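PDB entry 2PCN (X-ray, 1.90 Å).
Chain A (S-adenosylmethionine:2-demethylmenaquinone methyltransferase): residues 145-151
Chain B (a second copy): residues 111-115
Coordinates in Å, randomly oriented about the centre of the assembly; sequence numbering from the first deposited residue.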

ATOM      1  N   ASP A 145      -6.536   5.974 -13.356  1.00  7.56           N
ATOM      2  CA  ASP A 145      -7.159   4.705 -13.024  1.00 11.13           C
ATOM      3  C   ASP A 145      -6.218   3.886 -12.156  1.00 12.12           C
ATOM      4  O   ASP A 145      -5.191   4.390 -11.695  1.00  9.41           O
ATOM      5  CB  ASP A 145      -7.592   3.929 -14.285  1.00  6.31           C
ATOM      6  CG  ASP A 145      -6.427   3.406 -15.100  1.00 10.42           C
ATOM      7  OD1 ASP A 145      -5.264   3.554 -14.673  1.00  9.89           O
ATOM      8  OD2 ASP A 145      -6.689   2.832 -16.179  1.00 12.53           O
ATOM      9  N   ALA A 146      -6.577   2.630 -11.922  1.00  8.90           N
ATOM     10  CA  ALA A 146      -5.785   1.741 -11.081  1.00 14.26           C
ATOM     11  C   ALA A 146      -4.338   1.528 -11.527  1.00 13.94           C
ATOM     12  O   ALA A 146      -3.489   1.166 -10.710  1.00 11.17           O
ATOM     13  CB  ALA A 146      -6.491   0.390 -10.958  1.00 11.77           C
ATOM     14  N   ASP A 147      -4.049   1.747 -12.806  1.00 10.04           N
ATOM     15  CA  ASP A 147      -2.689   1.543 -13.307  1.00  7.75           C
ATOM     16  C   ASP A 147      -1.791   2.776 -13.270  1.00  9.70           C
ATOM     17  O   ASP A 147      -0.568   2.652 -13.228  1.00 10.26           O
ATOM     18  CB  ASP A 147      -2.724   0.990 -14.732  1.00  8.22           C
ATOM     19  CG  ASP A 147      -3.346  -0.387 -14.799  1.00 13.43           C
ATOM     20  OD1 ASP A 147      -3.097  -1.189 -13.877  1.00 10.37           O
ATOM     21  OD2 ASP A 147      -4.071  -0.671 -15.775  1.00 11.00           O
ATOM     22  N   GLY A 148      -2.387   3.961 -13.286  1.00 12.31           N
ATOM     23  CA  GLY A 148      -1.574   5.162 -13.255  1.00  8.64           C
ATOM     24  C   GLY A 148      -2.318   6.417 -13.656  1.00 11.21           C
ATOM     25  O   GLY A 148      -3.549   6.452 -13.665  1.00  9.59           O
ATOM     26  N   VAL A 149      -1.555   7.452 -13.991  1.00  6.88           N
ATOM     27  CA  VAL A 149      -2.113   8.737 -14.389  1.00  5.58           C
ATOM     28  C   VAL A 149      -1.347   9.281 -15.591  1.00  5.53           C
ATOM     29  O   VAL A 149      -0.120   9.346 -15.576  1.00  9.76           O
ATOM     30  CB  VAL A 149      -2.007   9.757 -13.235  1.00 11.84           C
ATOM     31  CG1 VAL A 149      -2.567  11.106 -13.677  1.00  7.41           C
ATOM     32  CG2 VAL A 149      -2.748   9.235 -12.007  1.00  8.66           C
ATOM     33  N   VAL A 150      -2.079   9.668 -16.631  1.00  8.56           N
ATOM     34  CA  VAL A 150      -1.470  10.211 -17.834  1.00 10.40           C
ATOM     35  C   VAL A 150      -2.127  11.536 -18.198  1.00 12.95           C
ATOM     36  O   VAL A 150      -3.322  11.733 -17.970  1.00 12.03           O
ATOM     37  CB  VAL A 150      -1.585   9.228 -19.020  1.00  9.98           C
ATOM     38  CG1 VAL A 150      -0.908   7.913 -18.656  1.00  9.81           C
ATOM     39  CG2 VAL A 150      -3.045   8.998 -19.383  1.00 13.31           C
ATOM     40  N   VAL A 151      -1.335  12.440 -18.764  1.00 13.85           N
ATOM     41  CA  VAL A 151      -1.817  13.765 -19.132  1.00 11.30           C
ATOM     42  C   VAL A 151      -1.618  14.082 -20.611  1.00 14.05           C
ATOM     43  O   VAL A 151      -0.536  13.878 -21.158  1.00 13.97           O
ATOM     44  CB  VAL A 151      -1.088  14.846 -18.307  1.00 11.30           C
ATOM     45  CG1 VAL A 151      -1.576  16.227 -18.706  1.00 10.99           C
ATOM     46  CG2 VAL A 151      -1.311  14.600 -16.822  1.00 12.11           C
TER
ATOM     47  N   GLY B 111       4.654  -2.773  -8.528  1.00 10.54           N
ATOM     48  CA  GLY B 111       3.858  -1.605  -8.857  1.00  9.14           C
ATOM     49  C   GLY B 111       3.147  -1.728 -10.187  1.00 11.66           C
ATOM     50  O   GLY B 111       3.199  -2.771 -10.835  1.00 10.20           O
ATOM     51  N   THR B 112       2.468  -0.658 -10.587  1.00 10.49           N
ATOM     52  CA  THR B 112       1.752  -0.636 -11.852  1.00 11.10           C
ATOM     53  C   THR B 112       2.324   0.463 -12.732  1.00 13.51           C
ATOM     54  O   THR B 112       2.871   1.446 -12.237  1.00 11.77           O
ATOM     55  CB  THR B 112       0.245  -0.359 -11.658  1.00 11.39           C
ATOM     56  OG1 THR B 112       0.064   0.919 -11.030  1.00 11.42           O
ATOM     57  CG2 THR B 112      -0.392  -1.448 -10.798  1.00 14.79           C
ATOM     58  N   CYS B 113       2.197   0.274 -14.039  1.00 13.21           N
ATOM     59  CA  CYS B 113       2.671   1.232 -15.030  1.00 12.65           C
ATOM     60  C   CYS B 113       1.825   0.996 -16.273  1.00  8.80           C
ATOM     61  O   CYS B 113       1.757  -0.125 -16.773  1.00 10.47           O
ATOM     62  CB  CYS B 113       4.142   0.988 -15.357  1.00 14.77           C
ATOM     63  SG  CYS B 113       4.765   2.092 -16.640  1.00 15.54           S
ATOM     64  N   PRO B 114       1.171   2.048 -16.787  1.00 10.60           N
ATOM     65  CA  PRO B 114       0.319   1.927 -17.976  1.00 11.47           C
ATOM     66  C   PRO B 114       1.041   1.751 -19.310  1.00 13.06           C
ATOM     67  O   PRO B 114       0.427   1.339 -20.296  1.00 13.89           O
ATOM     68  CB  PRO B 114      -0.498   3.216 -17.934  1.00 12.86           C
ATOM     69  CG  PRO B 114       0.510   4.202 -17.429  1.00 12.71           C
ATOM     70  CD  PRO B 114       1.175   3.437 -16.288  1.00 10.54           C
ATOM     71  N   VAL B 115       2.338   2.047 -19.343  1.00 11.64           N
ATOM     72  CA  VAL B 115       3.108   1.935 -20.583  1.00 12.12           C
ATOM     73  C   VAL B 115       3.500   0.502 -20.945  1.00 13.13           C
ATOM     74  O   VAL B 115       4.038  -0.235 -20.120  1.00 11.30           O
ATOM     75  CB  VAL B 115       4.399   2.782 -20.512  1.00 13.02           C
ATOM     76  CG1 VAL B 115       5.153   2.695 -21.833  1.00 15.26           C
ATOM     77  CG2 VAL B 115       4.055   4.232 -20.179  1.00 11.54           C
TER
HETATM   78  O   HOH W   1      -1.279   2.420  -9.074  1.00 29.25           O

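Contact between a turn of chain A, leading into a strand, and residues 111-115 of a second copy, chain B; the two stretches together bury 241 Å². Asp A145 does not touch chain B but holds the turn in shape. Its backbone N donates to Gly A148 O (3.0 Å), and its carboxylate folds back so that OD1 accepts from Asp A147 N (2.9 Å) and, at a longer 3.2 Å, from Gly A148 N. The carbonyl of Ala A146 faces chain B at one remove: a water donates to Ala A146 O (3.0 Å) and to Thr B112 OG1 (2.8 Å), bridging two atoms that lie 3.6 Å apart. Asp A147 is the centre of the contact, covered over 73 Å², and its CA lies 5.2 Å from that of Thr B112. The one direct hydrogen bond between the stretches forms here, from Thr B112 OG1 to Asp A147 O (2.9 Å). With chi1 in the p well, the threonine hydroxyl donates to this carbonyl while accepting from the water. The same Asp A147 O rests 3.6 Å from Pro B114 CD, a van der Waals contact. The Asp A147 carboxylate passes by Thr B112, OD1 lying 4.1 Å from its CB, and finds its hydrogen bonds elsewhere in the structure. Gly A148 leaves room for the proline: its CA is 4.4 Å from Pro B114 CD, and an ideal CB would come within a tight 3.0 Å of that same CD. Its backbone angles (164/-163) call for glycine in any case, since a CB would also jam against the carbonyl O of Asp A147. Along the strand the side chains alternate, Val A149 pointing away from chain B and Val A150 toward it. Val A150 CG1 meets Pro B114 CG at 4.2 Å, an apolar contact.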